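Side-chain contacts in dihydropteridine reductase (Caenorhabditis elegans, PDB 1OOE), which probably reduces quinonoid dihydrobiopterin to tetrahydrobiopterin with NADH or NADPH, working as a homodimer of the short-chain dehydrogenase/reductase family: residues I19-F22 / F23-N26; V94-A97 / D98-I101; M100-Q103 / S104-S108; I141-G144 / M145-A149. All blocks are in the same frame, centred on the assembly; numbering follows the deposited sequence.

Interaction 1. Residues I19-F22 / F23-N26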
ATOM      1  N   ILE A  19      18.733  18.546  -3.517  1.00 11.29           N
ATOM      2  CA  ILE A  19      17.775  19.061  -4.488  1.00  9.91           C
ATOM      3  C   ILE A  19      17.438  20.516  -4.169  1.00 10.61           C
ATOM      4  O   ILE A  19      17.446  21.370  -5.054  1.00 11.82           O
ATOM      5  CB  ILE A  19      16.481  18.208  -4.491  1.00  9.15           C
ATOM      6  CG1 ILE A  19      16.800  16.806  -5.014  1.00  8.56           C
ATOM      7  CG2 ILE A  19      15.405  18.862  -5.367  1.00  7.46           C
ATOM      8  CD1 ILE A  19      15.697  15.795  -4.784  1.00  9.84           C
ATOM      9  N   LEU A  20      17.156  20.794  -2.900  1.00 11.78           N
ATOM     10  CA  LEU A  20      16.821  22.146  -2.468  1.00 12.43           C
ATOM     11  C   LEU A  20      17.949  23.122  -2.800  1.00 13.65           C
ATOM     12  O   LEU A  20      17.713  24.186  -3.373  1.00 15.05           O
ATOM     13  CB  LEU A  20      16.532  22.154  -0.961  1.00 13.50           C
ATOM     14  CG  LEU A  20      16.030  23.455  -0.323  1.00 14.41           C
ATOM     15  CD1 LEU A  20      15.289  23.136   0.977  1.00 14.59           C
ATOM     16  CD2 LEU A  20      17.195  24.394  -0.068  1.00 16.93           C
ATOM     17  N   GLU A  21      19.178  22.753  -2.451  1.00 14.21           N
ATOM     18  CA  GLU A  21      20.327  23.610  -2.730  1.00 15.15           C
ATOM     19  C   GLU A  21      20.517  23.839  -4.228  1.00 15.01           C
ATOM     20  O   GLU A  21      20.812  24.953  -4.664  1.00 15.50           O
ATOM     21  CB  GLU A  21      21.605  22.997  -2.149  1.00 17.06           C
ATOM     22  CG  GLU A  21      21.696  23.015  -0.632  1.00 20.89           C
ATOM     23  CD  GLU A  21      21.602  24.415  -0.056  1.00 23.14           C
ATOM     24  OE1 GLU A  21      22.017  25.372  -0.745  1.00 24.83           O
ATOM     25  OE2 GLU A  21      21.128  24.556   1.092  1.00 24.46           O
ATOM     26  N   PHE A  22      20.347  22.781  -5.014  1.00 14.47           N
ATOM     27  CA  PHE A  22      20.522  22.868  -6.458  1.00 14.24           C
ATOM     28  C   PHE A  22      19.528  23.815  -7.129  1.00 14.85           C
ATOM     29  O   PHE A  22      19.915  24.634  -7.962  1.00 16.03           O
ATOM     30  CB  PHE A  22      20.416  21.479  -7.086  1.00 15.12           C
ATOM     31  CG  PHE A  22      20.826  21.433  -8.528  1.00 15.67           C
ATOM     32  CD1 PHE A  22      22.160  21.599  -8.889  1.00 16.70           C
ATOM     33  CD2 PHE A  22      19.882  21.229  -9.526  1.00 15.16           C
ATOM     34  CE1 PHE A  22      22.547  21.561 -10.228  1.00 17.89           C
ATOM     35  CE2 PHE A  22      20.258  21.190 -10.870  1.00 17.79           C
ATOM     36  CZ  PHE A  22      21.592  21.355 -11.220  1.00 16.39           C
ATOM     37  N   PHE A  23      18.249  23.706  -6.779  1.00 14.00           N
ATOM     38  CA  PHE A  23      17.255  24.588  -7.384  1.00 14.60           C
ATOM     39  C   PHE A  23      17.464  26.031  -6.949  1.00 16.10           C
ATOM     40  O   PHE A  23      17.262  26.961  -7.733  1.00 15.25           O
ATOM     41  CB  PHE A  23      15.832  24.128  -7.044  1.00 13.41           C
ATOM     42  CG  PHE A  23      15.301  23.079  -7.984  1.00 12.52           C
ATOM     43  CD1 PHE A  23      15.787  21.774  -7.942  1.00 14.05           C
ATOM     44  CD2 PHE A  23      14.349  23.408  -8.948  1.00 12.61           C
ATOM     45  CE1 PHE A  23      15.335  20.813  -8.849  1.00 13.62           C
ATOM     46  CE2 PHE A  23      13.892  22.457  -9.857  1.00 11.54           C
ATOM     47  CZ  PHE A  23      14.388  21.154  -9.809  1.00 12.02           C
ATOM     48  N   LYS A  24      17.874  26.211  -5.699  1.00 16.24           N
ATOM     49  CA  LYS A  24      18.130  27.543  -5.165  1.00 18.28           C
ATOM     50  C   LYS A  24      19.266  28.185  -5.959  1.00 18.26           C
ATOM     51  O   LYS A  24      19.193  29.357  -6.341  1.00 18.00           O
ATOM     52  CB  LYS A  24      18.516  27.443  -3.690  1.00 19.70           C
ATOM     53  CG  LYS A  24      18.647  28.774  -2.974  1.00 22.40           C
ATOM     54  CD  LYS A  24      19.108  28.565  -1.536  1.00 23.03           C
ATOM     55  CE  LYS A  24      19.226  29.883  -0.791  1.00 24.16           C
ATOM     56  NZ  LYS A  24      19.723  29.695   0.599  0.50 23.54           N
ATOM     57  N   LYS A  25      20.317  27.410  -6.211  1.00 18.08           N
ATOM     58  CA  LYS A  25      21.463  27.909  -6.963  1.00 19.81           C
ATOM     59  C   LYS A  25      21.047  28.287  -8.380  1.00 20.22           C
ATOM     60  O   LYS A  25      21.662  29.151  -9.011  1.00 21.52           O
ATOM     61  CB  LYS A  25      22.569  26.848  -7.018  1.00 20.23           C
ATOM     62  CG  LYS A  25      23.785  27.267  -7.842  1.00 24.47           C
ATOM     63  CD  LYS A  25      24.819  26.152  -7.941  1.00 27.62           C
ATOM     64  CE  LYS A  25      25.411  25.814  -6.583  1.00 30.27           C
ATOM     65  NZ  LYS A  25      26.071  26.994  -5.952  1.00 33.33           N
ATOM     66  N   ASN A  26      19.993  27.643  -8.872  1.00 18.21           N
ATOM     67  CA  ASN A  26      19.503  27.904 -10.216  1.00 18.35           C
ATOM     68  C   ASN A  26      18.353  28.906 -10.298  1.00 17.90           C
ATOM     69  O   ASN A  26      17.555  28.872 -11.234  1.00 20.15           O
ATOM     70  CB  ASN A  26      19.117  26.585 -10.888  1.00 17.40           C
ATOM     71  CG  ASN A  26      20.324  25.845 -11.438  1.00 17.40           C
ATOM     72  OD1 ASN A  26      20.810  26.153 -12.527  1.00 19.05           O
ATOM     73  ND2 ASN A  26      20.825  24.879 -10.678  1.00 18.38           N
TER
HETATM   74  O   HOH W   1      21.943  27.860   0.434  1.00 27.38           O

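Interaction 2. Residues V94-A97 / D98-I101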
ATOM      1  N   VAL A  94       4.530  -5.848  12.264  1.00 10.95           N
ATOM      2  CA  VAL A  94       3.479  -4.836  12.179  1.00 11.41           C
ATOM      3  C   VAL A  94       3.965  -3.443  12.569  1.00 11.19           C
ATOM      4  O   VAL A  94       3.658  -2.457  11.890  1.00 11.71           O
ATOM      5  CB  VAL A  94       2.264  -5.219  13.056  1.00 10.77           C
ATOM      6  CG1 VAL A  94       1.257  -4.082  13.081  1.00 10.76           C
ATOM      7  CG2 VAL A  94       1.605  -6.477  12.498  1.00 13.23           C
ATOM      8  N   LYS A  95       4.716  -3.362  13.663  1.00 10.97           N
ATOM      9  CA  LYS A  95       5.248  -2.088  14.133  1.00 12.40           C
ATOM     10  C   LYS A  95       6.003  -1.374  13.015  1.00 13.56           C
ATOM     11  O   LYS A  95       5.808  -0.179  12.777  1.00 12.40           O
ATOM     12  CB  LYS A  95       6.192  -2.319  15.315  1.00 14.70           C
ATOM     13  CG  LYS A  95       6.880  -1.059  15.815  1.00 15.56           C
ATOM     14  CD  LYS A  95       7.814  -1.386  16.965  1.00 19.75           C
ATOM     15  CE  LYS A  95       8.468  -0.142  17.532  1.00 22.54           C
ATOM     16  NZ  LYS A  95       9.425  -0.493  18.621  1.00 25.35           N
ATOM     17  N   ASN A  96       6.874  -2.111  12.335  1.00 13.98           N
ATOM     18  CA  ASN A  96       7.654  -1.542  11.248  1.00 13.09           C
ATOM     19  C   ASN A  96       6.805  -1.282  10.013  1.00 13.39           C
ATOM     20  O   ASN A  96       7.037  -0.310   9.295  1.00 11.47           O
ATOM     21  CB  ASN A  96       8.837  -2.450  10.919  1.00 12.96           C
ATOM     22  CG  ASN A  96       9.855  -2.487  12.042  1.00 13.99           C
ATOM     23  OD1 ASN A  96       9.818  -1.654  12.949  1.00 16.33           O
ATOM     24  ND2 ASN A  96      10.777  -3.443  11.982  1.00 14.39           N
ATOM     25  N   ALA A  97       5.818  -2.140   9.769  1.00 12.07           N
ATOM     26  CA  ALA A  97       4.932  -1.948   8.628  1.00 11.84           C
ATOM     27  C   ALA A  97       4.217  -0.610   8.819  1.00 11.70           C
ATOM     28  O   ALA A  97       4.035   0.151   7.868  1.00 10.27           O
ATOM     29  CB  ALA A  97       3.914  -3.085   8.547  1.00 10.81           C
ATOM     30  N   ASP A  98       3.826  -0.332  10.061  1.00 10.71           N
ATOM     31  CA  ASP A  98       3.138   0.909  10.410  1.00 11.28           C
ATOM     32  C   ASP A  98       4.052   2.105  10.132  1.00 11.04           C
ATOM     33  O   ASP A  98       3.636   3.093   9.520  1.00  9.88           O
ATOM     34  CB  ASP A  98       2.736   0.868  11.890  1.00 10.75           C
ATOM     35  CG  ASP A  98       2.018   2.123  12.349  1.00 12.94           C
ATOM     36  OD1 ASP A  98       0.934   2.431  11.805  1.00 10.77           O
ATOM     37  OD2 ASP A  98       2.540   2.794  13.267  1.00 15.78           O
ATOM     38  N   LEU A  99       5.302   2.008  10.571  1.00 10.73           N
ATOM     39  CA  LEU A  99       6.259   3.084  10.353  1.00 10.97           C
ATOM     40  C   LEU A  99       6.485   3.338   8.867  1.00 11.17           C
ATOM     41  O   LEU A  99       6.664   4.483   8.447  1.00 11.83           O
ATOM     42  CB  LEU A  99       7.598   2.755  11.020  1.00 12.33           C
ATOM     43  CG  LEU A  99       7.625   2.762  12.552  1.00 15.64           C
ATOM     44  CD1 LEU A  99       8.982   2.266  13.033  1.00 17.98           C
ATOM     45  CD2 LEU A  99       7.361   4.169  13.070  1.00 17.00           C
ATOM     46  N   MET A 100       6.485   2.272   8.071  1.00  9.36           N
ATOM     47  CA  MET A 100       6.708   2.415   6.636  1.00  9.58           C
ATOM     48  C   MET A 100       5.542   3.071   5.899  1.00  9.91           C
ATOM     49  O   MET A 100       5.752   3.801   4.932  1.00 11.36           O
ATOM     50  CB  MET A 100       7.057   1.059   6.017  1.00 10.82           C
ATOM     51  CG  MET A 100       8.427   0.547   6.449  1.00 10.53           C
ATOM     52  SD  MET A 100       9.776   1.721   6.090  1.00 13.52           S
ATOM     53  CE  MET A 100       9.879   2.660   7.635  1.00 10.69           C
ATOM     54  N   ILE A 101       4.316   2.817   6.344  1.00 10.16           N
ATOM     55  CA  ILE A 101       3.164   3.453   5.708  1.00  8.90           C
ATOM     56  C   ILE A 101       3.257   4.944   6.035  1.00 10.66           C
ATOM     57  O   ILE A 101       3.113   5.801   5.155  1.00 10.33           O
ATOM     58  CB  ILE A 101       1.825   2.907   6.260  1.00  9.26           C
ATOM     59  CG1 ILE A 101       1.619   1.453   5.813  1.00  9.73           C
ATOM     60  CG2 ILE A 101       0.665   3.798   5.804  1.00  9.48           C
ATOM     61  CD1 ILE A 101       1.330   1.268   4.333  1.00 10.47           C
TER
HETATM   62  O   HOH W   2       4.493   1.638  14.645  1.00 19.59           O

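Interaction 3. Residues M100-Q103 / S104-S108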
ATOM      1  N   MET A 100       6.485   2.272   8.071  1.00  9.36           N
ATOM      2  CA  MET A 100       6.708   2.415   6.636  1.00  9.58           C
ATOM      3  C   MET A 100       5.542   3.071   5.899  1.00  9.91           C
ATOM      4  O   MET A 100       5.752   3.801   4.932  1.00 11.36           O
ATOM      5  CB  MET A 100       7.057   1.059   6.017  1.00 10.82           C
ATOM      6  CG  MET A 100       8.427   0.547   6.449  1.00 10.53           C
ATOM      7  SD  MET A 100       9.776   1.721   6.090  1.00 13.52           S
ATOM      8  CE  MET A 100       9.879   2.660   7.635  1.00 10.69           C
ATOM      9  N   ILE A 101       4.316   2.817   6.344  1.00 10.16           N
ATOM     10  CA  ILE A 101       3.164   3.453   5.708  1.00  8.90           C
ATOM     11  C   ILE A 101       3.257   4.944   6.035  1.00 10.66           C
ATOM     12  O   ILE A 101       3.113   5.801   5.155  1.00 10.33           O
ATOM     13  CB  ILE A 101       1.825   2.907   6.260  1.00  9.26           C
ATOM     14  CG1 ILE A 101       1.619   1.453   5.813  1.00  9.73           C
ATOM     15  CG2 ILE A 101       0.665   3.798   5.804  1.00  9.48           C
ATOM     16  CD1 ILE A 101       1.330   1.268   4.333  1.00 10.47           C
ATOM     17  N   LYS A 102       3.510   5.245   7.305  1.00 10.75           N
ATOM     18  CA  LYS A 102       3.619   6.628   7.765  1.00 11.00           C
ATOM     19  C   LYS A 102       4.736   7.411   7.084  1.00 13.43           C
ATOM     20  O   LYS A 102       4.599   8.611   6.831  1.00 15.08           O
ATOM     21  CB  LYS A 102       3.819   6.662   9.286  1.00 12.18           C
ATOM     22  CG  LYS A 102       2.570   6.290  10.070  1.00 10.39           C
ATOM     23  CD  LYS A 102       2.856   6.068  11.553  1.00 13.24           C
ATOM     24  CE  LYS A 102       1.556   5.892  12.323  1.00 13.32           C
ATOM     25  NZ  LYS A 102       1.778   5.395  13.716  1.00 15.49           N
ATOM     26  N   GLN A 103       5.838   6.736   6.773  1.00 13.25           N
ATOM     27  CA  GLN A 103       6.973   7.397   6.145  1.00 13.44           C
ATOM     28  C   GLN A 103       6.900   7.568   4.627  1.00 12.44           C
ATOM     29  O   GLN A 103       7.256   8.626   4.110  1.00 13.33           O
ATOM     30  CB  GLN A 103       8.265   6.667   6.524  1.00 16.82           C
ATOM     31  CG  GLN A 103       8.715   6.944   7.952  1.00 18.20           C
ATOM     32  CD  GLN A 103       9.907   6.103   8.366  1.00 20.74           C
ATOM     33  OE1 GLN A 103      10.840   5.905   7.591  1.00 21.89           O
ATOM     34  NE2 GLN A 103       9.885   5.614   9.601  1.00 21.66           N
ATOM     35  N   SER A 104       6.440   6.541   3.915  1.00 12.14           N
ATOM     36  CA  SER A 104       6.352   6.598   2.455  1.00  9.50           C
ATOM     37  C   SER A 104       4.973   6.924   1.881  1.00  9.34           C
ATOM     38  O   SER A 104       4.859   7.721   0.948  1.00  9.55           O
ATOM     39  CB  SER A 104       6.831   5.277   1.843  1.00 12.37           C
ATOM     40  OG  SER A 104       8.236   5.128   1.973  1.00 13.82           O
ATOM     41  N   VAL A 105       3.932   6.302   2.425  1.00  8.19           N
ATOM     42  CA  VAL A 105       2.583   6.521   1.918  1.00  6.85           C
ATOM     43  C   VAL A 105       1.956   7.845   2.352  1.00  7.86           C
ATOM     44  O   VAL A 105       1.368   8.547   1.531  1.00  7.54           O
ATOM     45  CB  VAL A 105       1.648   5.353   2.316  1.00  7.28           C
ATOM     46  CG1 VAL A 105       0.237   5.609   1.802  1.00 10.37           C
ATOM     47  CG2 VAL A 105       2.182   4.049   1.735  1.00  8.90           C
ATOM     48  N   TRP A 106       2.074   8.194   3.626  1.00  8.47           N
ATOM     49  CA  TRP A 106       1.494   9.452   4.100  1.00  8.89           C
ATOM     50  C   TRP A 106       2.067  10.648   3.334  1.00  7.75           C
ATOM     51  O   TRP A 106       1.320  11.499   2.844  1.00  8.20           O
ATOM     52  CB  TRP A 106       1.764   9.640   5.595  1.00  8.95           C
ATOM     53  CG  TRP A 106       0.923   8.787   6.517  1.00 10.40           C
ATOM     54  CD1 TRP A 106       0.321   7.595   6.225  1.00  9.84           C
ATOM     55  CD2 TRP A 106       0.649   9.046   7.900  1.00 10.58           C
ATOM     56  NE1 TRP A 106      -0.309   7.095   7.345  1.00 10.54           N
ATOM     57  CE2 TRP A 106      -0.123   7.968   8.386  1.00 10.11           C
ATOM     58  CE3 TRP A 106       0.984  10.087   8.777  1.00 11.10           C
ATOM     59  CZ2 TRP A 106      -0.566   7.900   9.716  1.00  9.79           C
ATOM     60  CZ3 TRP A 106       0.543  10.018  10.102  1.00  9.97           C
ATOM     61  CH2 TRP A 106      -0.223   8.929  10.552  1.00 11.31           C
ATOM     62  N   SER A 107       3.391  10.706   3.237  1.00  8.73           N
ATOM     63  CA  SER A 107       4.069  11.802   2.547  1.00  8.95           C
ATOM     64  C   SER A 107       3.745  11.867   1.059  1.00  8.95           C
ATOM     65  O   SER A 107       3.424  12.937   0.534  1.00  8.78           O
ATOM     66  CB  SER A 107       5.586  11.689   2.747  1.00  9.18           C
ATOM     67  OG  SER A 107       6.072  10.430   2.308  1.00  9.89           O
ATOM     68  N   SER A 108       3.821  10.727   0.379  1.00  9.30           N
ATOM     69  CA  SER A 108       3.528  10.690  -1.049  1.00  7.87           C
ATOM     70  C   SER A 108       2.120  11.183  -1.332  1.00  6.88           C
ATOM     71  O   SER A 108       1.898  11.915  -2.286  1.00  7.11           O
ATOM     72  CB  SER A 108       3.674   9.266  -1.595  1.00  7.13           C
ATOM     73  OG  SER A 108       5.017   8.835  -1.531  1.00  8.40           O
TER

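Interaction 4. Residues I141-G144 / M145-A149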
ATOM      1  N   ILE A 141       8.784  -7.058   4.459  1.00 11.43           N
ATOM      2  CA  ILE A 141       7.404  -7.008   3.996  1.00 10.11           C
ATOM      3  C   ILE A 141       6.698  -5.659   4.111  1.00 10.66           C
ATOM      4  O   ILE A 141       6.025  -5.239   3.170  1.00  8.31           O
ATOM      5  CB  ILE A 141       6.579  -8.114   4.699  1.00  9.80           C
ATOM      6  CG1 ILE A 141       7.167  -9.479   4.323  1.00 10.10           C
ATOM      7  CG2 ILE A 141       5.115  -8.035   4.289  1.00 11.29           C
ATOM      8  CD1 ILE A 141       6.455 -10.681   4.935  1.00 11.89           C
ATOM      9  N   GLY A 142       6.852  -4.980   5.244  1.00  9.89           N
ATOM     10  CA  GLY A 142       6.210  -3.684   5.422  1.00 10.06           C
ATOM     11  C   GLY A 142       6.719  -2.647   4.434  1.00 10.09           C
ATOM     12  O   GLY A 142       5.935  -1.916   3.818  1.00  9.88           O
ATOM     13  N   TYR A 143       8.035  -2.577   4.286  1.00  8.64           N
ATOM     14  CA  TYR A 143       8.645  -1.636   3.352  1.00  9.77           C
ATOM     15  C   TYR A 143       8.101  -1.939   1.958  1.00  9.96           C
ATOM     16  O   TYR A 143       7.702  -1.037   1.218  1.00  8.28           O
ATOM     17  CB  TYR A 143      10.167  -1.805   3.366  1.00  9.22           C
ATOM     18  CG  TYR A 143      10.912  -0.846   2.462  1.00  7.82           C
ATOM     19  CD1 TYR A 143      10.980   0.515   2.761  1.00  9.16           C
ATOM     20  CD2 TYR A 143      11.559  -1.305   1.318  1.00  6.45           C
ATOM     21  CE1 TYR A 143      11.682   1.395   1.939  1.00  9.35           C
ATOM     22  CE2 TYR A 143      12.262  -0.437   0.489  1.00  8.94           C
ATOM     23  CZ  TYR A 143      12.321   0.912   0.809  1.00  9.61           C
ATOM     24  OH  TYR A 143      13.033   1.772   0.001  1.00 10.29           O
ATOM     25  N   GLY A 144       8.085  -3.223   1.609  1.00 10.05           N
ATOM     26  CA  GLY A 144       7.590  -3.634   0.306  1.00 10.73           C
ATOM     27  C   GLY A 144       6.160  -3.195   0.049  1.00  9.47           C
ATOM     28  O   GLY A 144       5.867  -2.654  -1.019  1.00 10.27           O
ATOM     29  N   MET A 145       5.279  -3.432   1.021  1.00  9.44           N
ATOM     30  CA  MET A 145       3.861  -3.062   0.924  1.00 10.74           C
ATOM     31  C   MET A 145       3.667  -1.569   0.728  1.00  7.95           C
ATOM     32  O   MET A 145       2.903  -1.132  -0.136  1.00  8.77           O
ATOM     33  CB  MET A 145       3.110  -3.420   2.205  1.00 13.76           C
ATOM     34  CG  MET A 145       2.912  -4.875   2.489  1.00 19.12           C
ATOM     35  SD  MET A 145       1.573  -4.988   3.676  1.00 13.79           S
ATOM     36  CE  MET A 145       2.367  -4.489   5.185  1.00 15.22           C
ATOM     37  N   ALA A 146       4.328  -0.802   1.589  1.00  8.30           N
ATOM     38  CA  ALA A 146       4.242   0.652   1.566  1.00  8.20           C
ATOM     39  C   ALA A 146       4.668   1.202   0.216  1.00  8.22           C
ATOM     40  O   ALA A 146       3.963   2.017  -0.383  1.00  7.33           O
ATOM     41  CB  ALA A 146       5.115   1.244   2.674  1.00  8.55           C
ATOM     42  N   LYS A 147       5.823   0.753  -0.269  1.00  7.63           N
ATOM     43  CA  LYS A 147       6.313   1.237  -1.549  1.00  7.64           C
ATOM     44  C   LYS A 147       5.454   0.767  -2.724  1.00  7.64           C
ATOM     45  O   LYS A 147       5.321   1.484  -3.714  1.00  7.55           O
ATOM     46  CB  LYS A 147       7.781   0.832  -1.738  1.00  7.20           C
ATOM     47  CG  LYS A 147       8.741   1.583  -0.813  1.00  6.62           C
ATOM     48  CD  LYS A 147       8.832   3.066  -1.184  1.00  7.52           C
ATOM     49  CE  LYS A 147       9.933   3.771  -0.402  1.00  7.37           C
ATOM     50  NZ  LYS A 147      10.118   5.187  -0.858  1.00  8.68           N
ATOM     51  N   ALA A 148       4.861  -0.421  -2.626  1.00  6.57           N
ATOM     52  CA  ALA A 148       4.000  -0.907  -3.706  1.00  6.96           C
ATOM     53  C   ALA A 148       2.789   0.017  -3.799  1.00  7.58           C
ATOM     54  O   ALA A 148       2.280   0.271  -4.891  1.00  7.51           O
ATOM     55  CB  ALA A 148       3.545  -2.348  -3.438  1.00  7.79           C
ATOM     56  N   ALA A 149       2.329   0.517  -2.655  1.00  8.27           N
ATOM     57  CA  ALA A 149       1.187   1.425  -2.649  1.00  6.27           C
ATOM     58  C   ALA A 149       1.582   2.715  -3.366  1.00  6.60           C
ATOM     59  O   ALA A 149       0.784   3.272  -4.121  1.00  7.29           O
ATOM     60  CB  ALA A 149       0.740   1.727  -1.217  1.00  7.72           C
TER

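Interaction 1. Residues I19-F22 / F23-N26
F23, K24 and K25 donate their backbone N-H groups to the carbonyls of I19, L20 and E21, the (i, i+4) pattern closing helix 14-25 of the Rossmann-type beta-alpha-beta unit 4-9, 14-25, 28-34, after which N26 leaves helical torsions. There the F22 carbonyl takes a side-chain donor: N26 ND2 reaches F22 O at 2.9 Å and nearly straight (164°), coming from above the carbonyl plane, while N26 N adds a weak bond. The same ND2 stands 3.6 Å above the plane of the F22 ring, over its centre, the ring and amide planes being 58° apart. Set beside its carbonyl carbon by a chi1 of -170°, the F22 ring leans forward, toward the C-terminal end of the helix, under this amide. An alanine at F22 would remove the ring face below ND2, and is likely to let the amide turn more freely. I19 CG2 lies 3.9 Å from F23 CD1, and F23 packs on V30 of strand 28-34. In one of the two conformers of K24 a water joins E21 OE1 and K24 NZ, which also bonds Q40 O. The F22 carbonyl is thus held by one good side-chain bond and one weak backbone bond, the charged pair perhaps linked through solvent.

Interaction 2. Residues V94-A97 / D98-I101
V94 O receives D98 N at 2.8 Å and begins a run of four consecutive (i, i+4) backbone bonds, the others being L99 N to K95 O, M100 N to N96 O and I101 N to A97 O. All four N-H...O angles lie between 149° and 157°, as expected of a regular alpha helix. Water extends one of these links: it donates to K95 O at 2.9 Å and to D98 OD2 at 2.7 Å, so that K95 O takes a second donor besides L99 N. A chi1 of 180° sets the D98 carboxylate beside its carbonyl carbon and carries it out from the helix; OD2 also forms a salt bridge with K102 one turn further on. The turn belongs to the start of helix 93-118, one of the two long helices through which short-chain dehydrogenases commonly dimerise. Consistent with that, V94, A97 and D98 pack on W53 of the second subunit, and K95 on its T54. The remaining contacts set side-chain carbons against oxygens. L99 CD1 passes N96 OD1 at 4.0 Å, while N96 ND2 is bonded to G85 O. M100 CG rests 3.3 Å from N96 O, and I101 CG1 lies 3.4 Å from A97 O. M100 then bends at chi2 and chi3, and its far end meets Y143 of helix 141-158.

Interaction 3. Residues M100-Q103 / S104-S108
W106 lies alongside K102. Its CB touches K102 O at 3.3 Å. CG faces K102 CA, whose C-H points onto the five-membered ring: CA is 3.7 Å from that centroid and only 9° off the normal, a CH-pi contact. CD1 and NE1 are each 3.8 Å from I101 CG2, the two side chains crossing at about a right angle. Further out CZ2 lies 3.5 Å from K102 CG, and at the far end CH2 meets K102 CE at 3.9 Å. The extended lysine chain therefore runs over one face of the indole, while its NZ forms a salt bridge with D98. A valine at W106 would remove this flat surface, and would probably leave the lysine methylenes without their cover and W53 without its stacking mate. The backbone beneath widens into a pi-type turn: I101 O accepts W106 N at 3.0 Å and V105 N only weakly. Beyond it, S107 OG, with chi1 56°, turns back to bond Q103 O at 2.8 Å, and S104 O receives both the N and the OG of S108. In the fold, W106 stacks on W53 at the start of helix 53-68, I101 packs on W53 of the second subunit, M100, S104 and S108 face helix 141-158, and S107 touches A80, in the loop after strand 73-78.

Interaction 4. Residues I141-G144 / M145-A149
Y143 and K147, one helical turn apart, meet through a CH-pi contact: K147 CG lies 4.1 Å from the ring centroid and 15° off its normal, offset toward the rim. Farther out, K147 CE comes 3.7 Å from Y143 OH. The ring leans forward along the helix, toward K147, because CG lies beside the carbonyl carbon (chi1 -178°), while the lysine bends at chi2 (-68°) to run over its face. Four backbone bonds form the frame, the straightest running from A146 N to G142 O at 3.0 Å. Apolar contacts occupy another side: M145 CE curls back to 3.9 Å from G142 CA, and its CG passes 4.3 Å from I141 CG2. I141 and M145 also pack on L153 of the second subunit. The spacing of tyrosine and lysine matches the Y-x-x-x-K signature of the short-chain dehydrogenases, which in relatives belongs to the active site, so this turn is probably part of it here. K147 NZ is bonded to T128 O and G129 O, and the Y143 ring meets W83 edge-to-face. Two carbonyls thus fix the tip of the lysine while its methylenes lie against the tyrosine, a combination that would hold the two side chains in a defined relation.

In the fold
From the N terminus, each contact joins consecutive turns of a single helix, so none closes a long loop; interaction 1 comes first and interaction 4 last, with 2 and 3 overlapping between them, and none crosses another. Interaction 1 ends the helix of the first beta-alpha-beta unit, between strands 4-9 and 28-34, on the opposite side of the chain's centre from the rest, its centre about 30 Å from that of interaction 4. Interactions 2 and 3 share M100 and I101 on helix 93-118. Interaction 4, on helix 141-158, packs against both: A97 CB meets G142 CA, M100 SD reaches Y143 CD1 and S104 OG approaches K147 CE. Interactions 2 to 4 tie this helix pair to the second subunit.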